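Local atomic coordinates of monalysin (Pseudomonas entomophila, PDB entry 4MKO), a protein that forms beta-barrel pores in host membranes as a secreted toxin of the aerolysin-like family, damaging the Drosophila gut and lysing cells. Residues I35-I41 / P232-Y236; D40-G44 / A93-V97; Y51-V55 / F222-A228; A99-N105 / R116-W120; N150-R156 / S172-L176. All coordinates share one frame; numbering follows the deposited sequence. Where two conformers were deposited one is given.

Interaction 1 (I35-I41 / P232-Y236); sequences ITVYGDI and PHRRY
The ring of Y236, the C-terminal residue, lies flat over the backbone of G39, whose CA sits 3.7 Å from the Y236 ring centroid in a CH-pi contact. CG of Y236 stands between its own N and carbonyl carbon (chi1 69°), which carries the ring along strand 29-43. V37 CG2 touches the CE2 side of that ring, and at the far end Y236 OH donates to D40 O at 2.7 Å, from above the carbonyl plane. R235 turns the other way: its chain bends at chi3 (58°) and runs alongside Y38, with Y38 CD1 over one face of the guanidinium, ring and guanidinium planes 40° apart. R235 NH1 also bonds Y229 O. R234 bends at chi3 as well, and its NH1 reaches T36 O at 3.1 Å; the same guanidinium salt-bridges D225 and is bonded through NE to D231. The backbones share two bonds, Y38 N to R234 O (2.9 Å) and Y236 N to Y38 O (3.1 Å), while one water joins Y38 O to Y236 O and a second joins D40 N to Y236 O. The result is a single beta bridge, with the chain terminus laid along strand 29-43 of the large mixed sheet.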
# COMPACT_ATOMS: atom_id res chain seq x y z
N ILE A 35 7.40 -9.85 5.16
CA ILE A 35 7.01 -11.22 5.51
C ILE A 35 5.57 -11.54 5.09
O ILE A 35 4.75 -10.63 4.91
CB ILE A 35 7.21 -11.50 7.04
CG1 ILE A 35 6.30 -10.60 7.91
CG2 ILE A 35 8.73 -11.38 7.44
CD1 ILE A 35 5.86 -11.25 9.22
N THR A 36 5.27 -12.84 5.03
CA THR A 36 3.92 -13.29 4.79
C THR A 36 3.31 -13.72 6.14
O THR A 36 3.99 -14.37 6.94
CB THR A 36 3.87 -14.47 3.79
OG1 THR A 36 4.50 -14.08 2.55
CG2 THR A 36 2.44 -14.95 3.53
N VAL A 37 2.06 -13.34 6.37
CA VAL A 37 1.28 -13.75 7.56
C VAL A 37 0.01 -14.44 7.09
O VAL A 37 -0.32 -14.36 5.90
CB VAL A 37 0.96 -12.59 8.54
CG1 VAL A 37 2.24 -11.94 9.07
CG2 VAL A 37 -0.01 -11.57 7.91
N TYR A 38 -0.70 -15.12 8.01
CA TYR A 38 -1.93 -15.83 7.65
C TYR A 38 -3.00 -15.57 8.70
O TYR A 38 -2.74 -15.71 9.89
CB TYR A 38 -1.66 -17.34 7.51
CG TYR A 38 -2.90 -18.12 7.14
CD1 TYR A 38 -3.77 -18.61 8.11
CD2 TYR A 38 -3.20 -18.40 5.80
CE1 TYR A 38 -4.92 -19.32 7.77
CE2 TYR A 38 -4.36 -19.09 5.45
CZ TYR A 38 -5.21 -19.56 6.44
OH TYR A 38 -6.35 -20.26 6.10
N GLY A 39 -4.19 -15.25 8.24
CA GLY A 39 -5.32 -15.00 9.11
C GLY A 39 -6.54 -14.57 8.35
O GLY A 39 -6.50 -14.45 7.12
N ASP A 40 -7.63 -14.30 9.08
CA ASP A 40 -8.89 -13.90 8.49
C ASP A 40 -8.92 -12.52 7.86
O ASP A 40 -8.39 -11.55 8.42
CB ASP A 40 -10.02 -13.95 9.53
CG ASP A 40 -10.47 -15.34 9.95
OD1 ASP A 40 -10.21 -16.30 9.19
OD2 ASP A 40 -11.12 -15.45 11.01
N ILE A 41 -9.63 -12.43 6.72
CA ILE A 41 -10.01 -11.20 6.05
C ILE A 41 -11.45 -11.45 5.61
O ILE A 41 -11.75 -12.52 5.06
CB ILE A 41 -9.09 -10.73 4.89
CG1 ILE A 41 -7.64 -10.46 5.40
CG2 ILE A 41 -9.68 -9.49 4.21
CD1 ILE A 41 -6.70 -9.65 4.40
N PRO A 232 3.25 -20.26 14.14
CA PRO A 232 2.32 -19.58 15.06
C PRO A 232 2.58 -18.09 15.21
O PRO A 232 1.62 -17.33 15.32
CB PRO A 232 2.48 -20.34 16.39
CG PRO A 232 3.68 -21.23 16.22
CD PRO A 232 3.83 -21.48 14.74
N HIS A 233 3.86 -17.66 15.16
CA HIS A 233 4.21 -16.24 15.28
C HIS A 233 3.77 -15.40 14.08
O HIS A 233 3.69 -14.17 14.20
CB HIS A 233 5.70 -16.07 15.59
CG HIS A 233 6.12 -16.78 16.84
ND1 HIS A 233 5.49 -16.53 18.06
CD2 HIS A 233 7.07 -17.72 17.02
CE1 HIS A 233 6.08 -17.33 18.93
NE2 HIS A 233 7.05 -18.05 18.36
N ARG A 234 3.40 -16.05 12.96
CA ARG A 234 2.90 -15.33 11.78
C ARG A 234 1.41 -15.59 11.47
O ARG A 234 0.93 -15.28 10.38
CB ARG A 234 3.79 -15.59 10.56
CG ARG A 234 5.17 -14.96 10.73
CD ARG A 234 6.02 -15.13 9.51
NE ARG A 234 6.51 -16.50 9.34
CZ ARG A 234 6.56 -17.16 8.19
NH1 ARG A 234 6.09 -16.59 7.08
NH2 ARG A 234 7.08 -18.37 8.13
N ARG A 235 0.67 -16.12 12.45
CA ARG A 235 -0.77 -16.34 12.35
C ARG A 235 -1.43 -15.33 13.28
O ARG A 235 -1.03 -15.20 14.45
CB ARG A 235 -1.12 -17.79 12.76
CG ARG A 235 -0.52 -18.87 11.84
CD ARG A 235 -1.00 -20.27 12.23
NE ARG A 235 -2.46 -20.36 12.19
CZ ARG A 235 -3.16 -20.92 11.21
NH1 ARG A 235 -2.53 -21.50 10.19
NH2 ARG A 235 -4.48 -20.92 11.24
N TYR A 236 -2.41 -14.58 12.79
CA TYR A 236 -3.07 -13.59 13.62
C TYR A 236 -4.54 -13.93 13.85
O TYR A 236 -5.07 -14.80 13.11
CB TYR A 236 -2.90 -12.18 13.04
CG TYR A 236 -3.64 -11.94 11.74
CD1 TYR A 236 -4.96 -11.49 11.73
CD2 TYR A 236 -3.02 -12.15 10.51
CE1 TYR A 236 -5.65 -11.27 10.54
CE2 TYR A 236 -3.69 -11.90 9.31
CZ TYR A 236 -5.01 -11.48 9.33
OH TYR A 236 -5.68 -11.26 8.15
OXT TYR A 236 -5.17 -13.31 14.73
O HOH W 1 -4.33 -17.10 11.84
O HOH W 2 -7.59 -14.48 12.01

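Interaction 2 (D40-G44 / A93-V97); sequences DIYIG and AKYSV
Y95 lies alongside I43 and reaches on to I41, across an antiparallel pairing that sets Y42 against S96 and I43 against Y95. Its CG is anti to the backbone N (chi1 -174°), and the ring is carried past I43 to I41. CB of Y95 is 4.2 Å and its CG 4.0 Å from Y42 O. CD1 of Y95 comes next, 3.7 Å from Y42 O and 3.8 Å from I43 CG1; Y95 CE1 then meets I41 CG2 at 3.5 Å, and CZ touches the same methyl. At the tip, OH lies near I41 CG2 and CD1 and is hydrogen-bonded with the hydroxyl of Y178. On the other face of the pairing, Y42 packs CE1 against K94 CD (3.7 Å) and CB against S96 OG. Y42 and S96 exchange two backbone bonds, and G44 N donates to K94 O at 2.9 Å; beyond it a water links G44 O with K94 N. The short strand 95-96 thus borders strand 29-43, with Y95 turned inward to F87, F162 and H149, and both isoleucines reaching Y178 on strand 173-191.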
# COMPACT_ATOMS: atom_id res chain seq x y z
N ASP A 40 -7.63 -14.30 9.08
CA ASP A 40 -8.89 -13.90 8.49
C ASP A 40 -8.92 -12.52 7.86
O ASP A 40 -8.39 -11.55 8.42
CB ASP A 40 -10.02 -13.95 9.53
CG ASP A 40 -10.47 -15.34 9.95
OD1 ASP A 40 -10.21 -16.30 9.19
OD2 ASP A 40 -11.12 -15.45 11.01
N ILE A 41 -9.63 -12.43 6.72
CA ILE A 41 -10.01 -11.20 6.05
C ILE A 41 -11.45 -11.45 5.61
O ILE A 41 -11.75 -12.52 5.06
CB ILE A 41 -9.09 -10.73 4.89
CG1 ILE A 41 -7.64 -10.46 5.40
CG2 ILE A 41 -9.68 -9.49 4.21
CD1 ILE A 41 -6.70 -9.65 4.40
N TYR A 42 -12.33 -10.50 5.91
CA TYR A 42 -13.73 -10.58 5.56
C TYR A 42 -13.92 -10.01 4.15
O TYR A 42 -13.64 -8.84 3.92
CB TYR A 42 -14.60 -9.81 6.58
CG TYR A 42 -16.09 -10.03 6.38
CD1 TYR A 42 -16.81 -9.30 5.44
CD2 TYR A 42 -16.79 -10.94 7.17
CE1 TYR A 42 -18.18 -9.50 5.25
CE2 TYR A 42 -18.16 -11.14 7.00
CZ TYR A 42 -18.85 -10.43 6.03
OH TYR A 42 -20.19 -10.61 5.86
N ILE A 43 -14.42 -10.84 3.23
CA ILE A 43 -14.67 -10.44 1.85
C ILE A 43 -16.04 -10.99 1.47
O ILE A 43 -16.23 -12.21 1.50
CB ILE A 43 -13.59 -10.94 0.84
CG1 ILE A 43 -12.15 -10.58 1.27
CG2 ILE A 43 -13.88 -10.39 -0.58
CD1 ILE A 43 -11.05 -11.37 0.53
N GLY A 44 -16.93 -10.10 1.08
CA GLY A 44 -18.26 -10.44 0.59
C GLY A 44 -19.25 -10.78 1.67
O GLY A 44 -19.94 -9.90 2.19
N ALA A 93 -17.21 -5.31 -3.04
CA ALA A 93 -17.81 -6.12 -1.99
C ALA A 93 -17.56 -5.56 -0.60
O ALA A 93 -16.65 -4.74 -0.42
CB ALA A 93 -17.27 -7.54 -2.07
N LYS A 94 -18.32 -6.04 0.40
CA LYS A 94 -18.11 -5.68 1.80
C LYS A 94 -16.70 -6.21 2.13
O LYS A 94 -16.35 -7.33 1.73
CB LYS A 94 -19.20 -6.34 2.68
CG LYS A 94 -19.22 -5.88 4.12
CD LYS A 94 -20.37 -6.54 4.87
CE LYS A 94 -20.23 -6.41 6.37
NZ LYS A 94 -21.32 -7.13 7.09
N TYR A 95 -15.86 -5.38 2.77
CA TYR A 95 -14.47 -5.75 3.04
C TYR A 95 -14.02 -5.18 4.38
O TYR A 95 -14.20 -3.99 4.63
CB TYR A 95 -13.55 -5.18 1.93
CG TYR A 95 -12.10 -5.61 2.03
CD1 TYR A 95 -11.68 -6.83 1.49
CD2 TYR A 95 -11.14 -4.79 2.62
CE1 TYR A 95 -10.35 -7.24 1.59
CE2 TYR A 95 -9.81 -5.20 2.72
CZ TYR A 95 -9.42 -6.43 2.21
OH TYR A 95 -8.10 -6.82 2.31
N SER A 96 -13.40 -6.04 5.22
CA SER A 96 -12.86 -5.61 6.51
C SER A 96 -11.81 -6.58 7.02
O SER A 96 -11.85 -7.77 6.70
CB SER A 96 -13.97 -5.41 7.55
OG SER A 96 -14.59 -6.64 7.87
N VAL A 97 -10.88 -6.06 7.83
CA VAL A 97 -9.83 -6.86 8.44
C VAL A 97 -9.64 -6.41 9.89
O VAL A 97 -9.69 -5.21 10.17
CB VAL A 97 -8.50 -6.94 7.64
CG1 VAL A 97 -7.81 -5.58 7.55
CG2 VAL A 97 -7.55 -7.99 8.21
O HOH W 3 -20.43 -7.92 -0.34

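Interaction 3 (Y51-V55 / F222-A228); sequences YTRPV and FSFDWSA
R53, a buried arginine on strand 46-67, closes its guanidinium onto backbone carbonyls: NE (2.9 Å) and NH2 (3.2 Å) both donate to P54 O, and NH1 donates across the contact to S223 O at 2.9 Å. All three bonds lie close to the guanidinium plane; the chain bends at chi3 (-69°), bringing the group back to P54 O. A water bridges R53 NH1 to S223 N, and F222 CB sits over one guanidinium face. V55 CG1 sits over the centre of the F222 ring, 3.5 Å from its centroid and 7° off the normal, a CH-pi contact. W226 turns its edge, CE3 and CZ3, onto the face of Y51 in a T-shaped pair, centroids 4.8 Å apart and planes at 79°. F224 fills the middle, its CD2 side against Y51 CB and R53 CG. D225 OD1 accepts S227 N, an Asx turn, and S227 OG from the same face. The R53 charge is probably spread over neutral carbonyl dipoles, those of P54 and S223 and, weakly, V32.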
# COMPACT_ATOMS: atom_id res chain seq x y z
N TYR A 51 -3.48 -15.26 3.11
CA TYR A 51 -2.05 -14.99 3.22
C TYR A 51 -1.89 -13.53 2.81
O TYR A 51 -2.46 -13.11 1.80
CB TYR A 51 -1.22 -15.88 2.27
CG TYR A 51 -1.21 -17.35 2.63
CD1 TYR A 51 -2.17 -18.22 2.13
CD2 TYR A 51 -0.21 -17.87 3.45
CE1 TYR A 51 -2.15 -19.58 2.45
CE2 TYR A 51 -0.19 -19.23 3.80
CZ TYR A 51 -1.16 -20.08 3.28
OH TYR A 51 -1.12 -21.41 3.61
N THR A 52 -1.13 -12.75 3.59
CA THR A 52 -0.89 -11.34 3.27
C THR A 52 0.58 -11.03 3.37
O THR A 52 1.23 -11.48 4.30
CB THR A 52 -1.68 -10.43 4.26
OG1 THR A 52 -3.07 -10.62 4.05
CG2 THR A 52 -1.34 -8.93 4.10
N ARG A 53 1.11 -10.21 2.44
CA ARG A 53 2.49 -9.74 2.57
C ARG A 53 2.57 -8.33 2.00
O ARG A 53 1.83 -8.03 1.05
CB ARG A 53 3.52 -10.68 1.90
CG ARG A 53 3.34 -10.85 0.39
CD ARG A 53 4.67 -11.23 -0.28
NE ARG A 53 5.61 -10.10 -0.23
CZ ARG A 53 6.91 -10.16 -0.52
NH1 ARG A 53 7.47 -11.32 -0.89
NH2 ARG A 53 7.66 -9.08 -0.44
N PRO A 54 3.47 -7.46 2.52
CA PRO A 54 3.65 -6.15 1.87
C PRO A 54 4.35 -6.38 0.55
O PRO A 54 5.18 -7.29 0.45
CB PRO A 54 4.59 -5.37 2.84
CG PRO A 54 4.79 -6.27 4.04
CD PRO A 54 4.44 -7.67 3.61
N VAL A 55 4.05 -5.56 -0.48
CA VAL A 55 4.72 -5.74 -1.77
C VAL A 55 5.26 -4.44 -2.37
O VAL A 55 6.15 -4.50 -3.23
CB VAL A 55 3.84 -6.49 -2.82
CG1 VAL A 55 3.68 -7.97 -2.45
CG2 VAL A 55 2.47 -5.81 -3.03
N PHE A 222 7.74 -10.77 -6.75
CA PHE A 222 7.58 -11.20 -5.36
C PHE A 222 6.94 -12.57 -5.34
O PHE A 222 6.30 -12.98 -6.32
CB PHE A 222 6.72 -10.21 -4.53
CG PHE A 222 5.26 -10.12 -4.91
CD1 PHE A 222 4.31 -10.96 -4.32
CD2 PHE A 222 4.82 -9.18 -5.84
CE1 PHE A 222 2.96 -10.87 -4.65
CE2 PHE A 222 3.45 -9.08 -6.17
CZ PHE A 222 2.53 -9.94 -5.58
N SER A 223 7.07 -13.24 -4.19
CA SER A 223 6.46 -14.55 -3.94
C SER A 223 5.86 -14.56 -2.54
O SER A 223 6.42 -13.93 -1.63
CB SER A 223 7.51 -15.66 -4.03
OG SER A 223 8.09 -15.76 -5.32
N PHE A 224 4.76 -15.27 -2.37
CA PHE A 224 4.20 -15.44 -1.03
C PHE A 224 5.01 -16.52 -0.34
O PHE A 224 5.47 -17.48 -0.99
CB PHE A 224 2.76 -15.91 -1.10
CG PHE A 224 1.76 -14.84 -1.43
CD1 PHE A 224 1.44 -14.56 -2.75
CD2 PHE A 224 1.14 -14.11 -0.43
CE1 PHE A 224 0.49 -13.59 -3.06
CE2 PHE A 224 0.19 -13.13 -0.74
CZ PHE A 224 -0.13 -12.88 -2.06
N ASP A 225 5.16 -16.38 0.98
CA ASP A 225 5.83 -17.39 1.79
C ASP A 225 4.73 -18.24 2.49
O ASP A 225 4.22 -17.85 3.55
CB ASP A 225 6.80 -16.74 2.77
CG ASP A 225 7.39 -17.71 3.79
OD1 ASP A 225 7.40 -18.95 3.52
OD2 ASP A 225 7.79 -17.24 4.88
N TRP A 226 4.38 -19.41 1.90
CA TRP A 226 3.30 -20.25 2.44
C TRP A 226 3.59 -20.84 3.83
O TRP A 226 2.64 -21.28 4.49
CB TRP A 226 2.92 -21.37 1.46
CG TRP A 226 2.76 -20.93 0.04
CD1 TRP A 226 3.41 -21.44 -1.05
CD2 TRP A 226 1.83 -19.95 -0.47
NE1 TRP A 226 2.95 -20.85 -2.20
CE2 TRP A 226 2.00 -19.91 -1.88
CE3 TRP A 226 0.90 -19.07 0.12
CZ2 TRP A 226 1.28 -19.03 -2.70
CZ3 TRP A 226 0.17 -18.21 -0.69
CH2 TRP A 226 0.35 -18.22 -2.09
N SER A 227 4.85 -20.81 4.28
CA SER A 227 5.23 -21.30 5.62
C SER A 227 4.56 -20.49 6.73
O SER A 227 4.53 -20.96 7.87
CB SER A 227 6.74 -21.34 5.79
OG SER A 227 7.28 -20.05 5.95
N ALA A 228 3.98 -19.29 6.41
CA ALA A 228 3.22 -18.50 7.38
C ALA A 228 2.13 -19.38 8.03
O ALA A 228 1.90 -19.26 9.23
CB ALA A 228 2.55 -17.31 6.68
O HOH W 4 9.54 -12.40 -2.66

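Interaction 4 (A99-N105 / R116-W120); sequences ANIDIVN and RSESW
D102 OD1 takes two donors from opposite faces of its carboxylate: W120 NE1 at 2.9 Å, on the anti side and nearly in the indole plane, and N105 ND2, also at 2.9 Å. The indole N-H of the buried W120 is thus satisfied. D102 OD2 receives a weak bond from a water that also donates to S119 OG, whose other partners are T112 OG1 and T115 O. N105 OD1 is bonded to Y147 OH. I101 CG2 stands between its own N and carbonyl carbon, which turns that methyl onto the five-membered ring of W120, 3.4 Å from the centroid and 10° off the normal. R116 stretches out from CG to NE and gives NH2 to N100 OD1 (2.9 Å), a straight bond of 168° that approaches from above the amide plane. A water ties N100 OD1 to R116 NH1, and another joins A99 O to R116 O. N100 ND2 is hydrogen-bonded to Y236 OXT. Two N-H donors on one oxygen would stabilise ionised D102, so a negative charge probably sits beside the W120 indole.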
# COMPACT_ATOMS: atom_id res chain seq x y z
N ALA A 99 -7.68 -5.74 13.48
CA ALA A 99 -6.46 -5.02 13.83
C ALA A 99 -5.21 -5.89 13.91
O ALA A 99 -4.11 -5.35 13.69
CB ALA A 99 -6.65 -4.30 15.16
N ASN A 100 -5.35 -7.21 14.27
CA ASN A 100 -4.21 -8.10 14.50
C ASN A 100 -3.40 -8.44 13.23
O ASN A 100 -2.30 -8.97 13.36
CB ASN A 100 -4.59 -9.39 15.25
CG ASN A 100 -3.45 -9.96 16.11
OD1 ASN A 100 -2.60 -9.23 16.65
ND2 ASN A 100 -3.39 -11.28 16.26
N ILE A 101 -3.90 -8.06 12.04
CA ILE A 101 -3.15 -8.28 10.80
C ILE A 101 -1.85 -7.47 10.86
O ILE A 101 -0.88 -7.82 10.18
CB ILE A 101 -3.97 -7.92 9.52
CG1 ILE A 101 -3.24 -8.39 8.22
CG2 ILE A 101 -4.33 -6.43 9.47
CD1 ILE A 101 -4.04 -8.34 6.93
N ASP A 102 -1.81 -6.40 11.71
CA ASP A 102 -0.64 -5.54 11.81
C ASP A 102 0.65 -6.26 12.17
O ASP A 102 1.72 -5.71 11.93
CB ASP A 102 -0.88 -4.34 12.73
CG ASP A 102 0.00 -3.16 12.33
OD1 ASP A 102 -0.01 -2.78 11.14
OD2 ASP A 102 0.71 -2.63 13.20
N ILE A 103 0.59 -7.54 12.62
CA ILE A 103 1.82 -8.34 12.82
C ILE A 103 2.62 -8.41 11.49
O ILE A 103 3.83 -8.63 11.53
CB ILE A 103 1.58 -9.77 13.39
CG1 ILE A 103 0.78 -10.66 12.40
CG2 ILE A 103 0.93 -9.71 14.78
CD1 ILE A 103 1.02 -12.14 12.59
N VAL A 104 1.95 -8.23 10.33
CA VAL A 104 2.63 -8.25 9.03
C VAL A 104 3.62 -7.07 8.95
O VAL A 104 4.72 -7.24 8.43
CB VAL A 104 1.67 -8.31 7.80
CG1 VAL A 104 0.91 -7.01 7.59
CG2 VAL A 104 2.42 -8.71 6.52
N ASN A 105 3.24 -5.93 9.53
CA ASN A 105 4.06 -4.71 9.55
C ASN A 105 5.18 -4.83 10.54
O ASN A 105 6.35 -4.63 10.19
CB ASN A 105 3.18 -3.48 9.77
CG ASN A 105 2.49 -3.06 8.48
OD1 ASN A 105 3.02 -3.29 7.38
ND2 ASN A 105 1.33 -2.42 8.60
N ARG A 116 -3.68 1.19 16.73
CA ARG A 116 -4.05 -0.19 16.44
C ARG A 116 -5.44 -0.27 15.79
O ARG A 116 -5.61 -1.00 14.82
CB ARG A 116 -3.99 -1.02 17.72
CG ARG A 116 -4.19 -2.51 17.48
CD ARG A 116 -3.89 -3.37 18.69
NE ARG A 116 -4.32 -4.75 18.47
CZ ARG A 116 -3.57 -5.69 17.88
NH1 ARG A 116 -2.35 -5.40 17.45
NH2 ARG A 116 -4.05 -6.91 17.71
N SER A 117 -6.41 0.52 16.27
CA SER A 117 -7.76 0.49 15.71
C SER A 117 -7.92 1.27 14.39
O SER A 117 -8.90 1.08 13.68
CB SER A 117 -8.77 1.00 16.75
OG SER A 117 -8.59 2.38 16.98
N GLU A 118 -6.95 2.15 14.06
CA GLU A 118 -6.95 3.02 12.89
C GLU A 118 -6.23 2.45 11.66
O GLU A 118 -6.69 2.69 10.55
CB GLU A 118 -6.22 4.33 13.24
CG GLU A 118 -6.99 5.34 14.07
CD GLU A 118 -6.14 6.52 14.53
OE1 GLU A 118 -4.90 6.49 14.37
OE2 GLU A 118 -6.74 7.49 15.06
N SER A 119 -5.07 1.81 11.85
CA SER A 119 -4.16 1.37 10.79
C SER A 119 -4.80 0.61 9.62
O SER A 119 -4.44 0.88 8.46
CB SER A 119 -3.03 0.54 11.39
OG SER A 119 -2.25 1.32 12.28
N TRP A 120 -5.75 -0.32 9.93
CA TRP A 120 -6.38 -1.19 8.92
C TRP A 120 -7.89 -0.99 8.82
O TRP A 120 -8.62 -1.81 8.25
CB TRP A 120 -6.04 -2.65 9.23
CG TRP A 120 -4.57 -2.97 9.09
CD1 TRP A 120 -3.61 -2.85 10.05
CD2 TRP A 120 -3.92 -3.44 7.91
NE1 TRP A 120 -2.39 -3.25 9.55
CE2 TRP A 120 -2.54 -3.61 8.23
CE3 TRP A 120 -4.36 -3.79 6.62
CZ2 TRP A 120 -1.62 -4.15 7.32
CZ3 TRP A 120 -3.44 -4.31 5.71
CH2 TRP A 120 -2.09 -4.47 6.06
O HOH W 5 -3.65 -2.62 13.66
O HOH W 6 -1.14 -7.10 15.57
O HOH W 7 -1.53 -1.03 14.08

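Interaction 5 (N150-R156 / S172-L176); sequences NATSAGR and SRVDL
V174 places CG2 over the centre of the R156 guanidinium, 3.9 Å above its plane, while CG1 packs on G155 CA. This is where strands 136-151 and 173-191 meet at one end of the large sheet: A151 pairs with L176 as an antiparallel hydrogen-bonded pair, and the first strand then leaves through a type II turn from A151 to A154. A151 N donates to L176 O at 2.8 Å, and A151 O accepts L176 N and A154 N from opposite faces of its plane. G155 N returns to V174 O at 2.9 Å, so the chain beyond the turn folds back over the second strand. R173, bent at chi3, grips D175 side-on in a salt bridge, R173 NE to D175 OD1 (2.7 Å) and NH2 to OD2, using the syn side of each oxygen. S153 N adds a bond to OD1 on the anti side, and N150 ND2 comes to OD2 from above the carboxylate plane. With four donors, this aspartate probably stays ionised. T152 CB lies over one face of the R173 guanidinium. At the outer end R156 holds a single oxygen end-on: NH1 and NH2 both donate to S172 O, each at 2.8 Å.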
# COMPACT_ATOMS: atom_id res chain seq x y z
N ASN A 150 -3.74 -13.55 -0.72
CA ASN A 150 -4.34 -14.75 -1.28
C ASN A 150 -5.41 -15.16 -0.27
O ASN A 150 -5.07 -15.73 0.77
CB ASN A 150 -3.36 -15.92 -1.52
CG ASN A 150 -4.12 -17.20 -1.86
OD1 ASN A 150 -5.36 -17.20 -1.97
ND2 ASN A 150 -3.44 -18.32 -2.00
N ALA A 151 -6.66 -14.80 -0.55
CA ALA A 151 -7.81 -15.17 0.28
C ALA A 151 -8.21 -16.56 -0.22
O ALA A 151 -8.81 -16.70 -1.29
CB ALA A 151 -8.94 -14.16 0.11
N THR A 152 -7.74 -17.58 0.51
CA THR A 152 -7.94 -18.99 0.12
C THR A 152 -9.44 -19.34 0.06
O THR A 152 -10.24 -18.86 0.88
CB THR A 152 -7.08 -19.95 0.97
OG1 THR A 152 -7.63 -20.09 2.28
CG2 THR A 152 -5.60 -19.54 1.03
N SER A 153 -9.82 -20.09 -0.99
CA SER A 153 -11.21 -20.52 -1.27
C SER A 153 -12.19 -19.38 -1.64
O SER A 153 -13.32 -19.68 -2.00
CB SER A 153 -11.79 -21.34 -0.11
OG SER A 153 -10.93 -22.41 0.25
N ALA A 154 -11.77 -18.09 -1.61
CA ALA A 154 -12.68 -16.96 -1.85
C ALA A 154 -13.04 -16.69 -3.32
O ALA A 154 -13.92 -15.88 -3.58
CB ALA A 154 -12.09 -15.70 -1.22
N GLY A 155 -12.33 -17.32 -4.23
CA GLY A 155 -12.44 -17.06 -5.67
C GLY A 155 -13.71 -17.46 -6.39
O GLY A 155 -14.01 -16.89 -7.44
N ARG A 156 -14.45 -18.45 -5.88
CA ARG A 156 -15.71 -18.87 -6.52
C ARG A 156 -16.80 -17.83 -6.29
O ARG A 156 -17.53 -17.50 -7.22
CB ARG A 156 -16.19 -20.23 -6.01
CG ARG A 156 -15.45 -21.41 -6.60
CD ARG A 156 -16.31 -22.66 -6.56
NE ARG A 156 -15.70 -23.75 -7.31
CZ ARG A 156 -14.88 -24.66 -6.79
NH1 ARG A 156 -14.57 -24.62 -5.50
NH2 ARG A 156 -14.36 -25.61 -7.56
N SER A 172 -9.53 -28.66 -5.99
CA SER A 172 -10.93 -28.30 -6.23
C SER A 172 -11.38 -26.98 -5.57
O SER A 172 -12.55 -26.59 -5.64
CB SER A 172 -11.84 -29.46 -5.83
OG SER A 172 -11.53 -30.58 -6.65
N ARG A 173 -10.42 -26.27 -4.99
CA ARG A 173 -10.60 -24.99 -4.32
C ARG A 173 -10.20 -23.88 -5.31
O ARG A 173 -9.36 -24.14 -6.18
CB ARG A 173 -9.68 -25.00 -3.09
CG ARG A 173 -9.50 -23.73 -2.32
CD ARG A 173 -8.52 -24.01 -1.22
NE ARG A 173 -7.26 -23.30 -1.44
CZ ARG A 173 -6.14 -23.54 -0.78
NH1 ARG A 173 -6.09 -24.50 0.14
NH2 ARG A 173 -5.06 -22.81 -1.02
N VAL A 174 -10.76 -22.66 -5.14
CA VAL A 174 -10.42 -21.48 -5.98
C VAL A 174 -9.97 -20.33 -5.05
O VAL A 174 -10.76 -19.81 -4.25
CB VAL A 174 -11.58 -21.03 -6.91
CG1 VAL A 174 -11.15 -19.86 -7.80
CG2 VAL A 174 -12.06 -22.19 -7.79
N ASP A 175 -8.70 -19.95 -5.16
CA ASP A 175 -8.09 -18.87 -4.36
C ASP A 175 -8.28 -17.52 -5.02
O ASP A 175 -8.40 -17.45 -6.25
CB ASP A 175 -6.60 -19.17 -4.12
CG ASP A 175 -6.35 -20.32 -3.15
OD1 ASP A 175 -7.33 -20.87 -2.61
OD2 ASP A 175 -5.17 -20.65 -2.93
N LEU A 176 -8.31 -16.44 -4.22
CA LEU A 176 -8.50 -15.08 -4.74
C LEU A 176 -7.28 -14.22 -4.41
O LEU A 176 -6.96 -14.01 -3.23
CB LEU A 176 -9.79 -14.46 -4.18
CG LEU A 176 -10.15 -13.06 -4.69
CD1 LEU A 176 -10.47 -13.07 -6.20
CD2 LEU A 176 -11.34 -12.47 -3.93
O HOH W 8 -12.99 -22.34 -3.49

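Overall arrangement
Interactions 1 and 2 share D40 and I41 on strand 29-43, and Y236 packs against V97 between them. Strand 46-67 carries interaction 3 and pairs with both 29-43 and 136-151, so interactions 1, 2, 3 and 5 meet in one mixed sheet. Interaction 2 is a surface contact combining backbone pairing with side-chain packing; the others are partly buried. Interaction 3 combines rings with an arginine on carbonyls, interaction 5 gathers donors round one carboxylate, and interaction 4, which like 93-97 of interaction 2 lies in the region inferred to form the pore, sets a tryptophan against an aspartate beside the sheet. Y51 O meets N150 N between interactions 3 and 5, and I43 packs on A151 between 2 and 5. Interactions 4 and 5 do not touch.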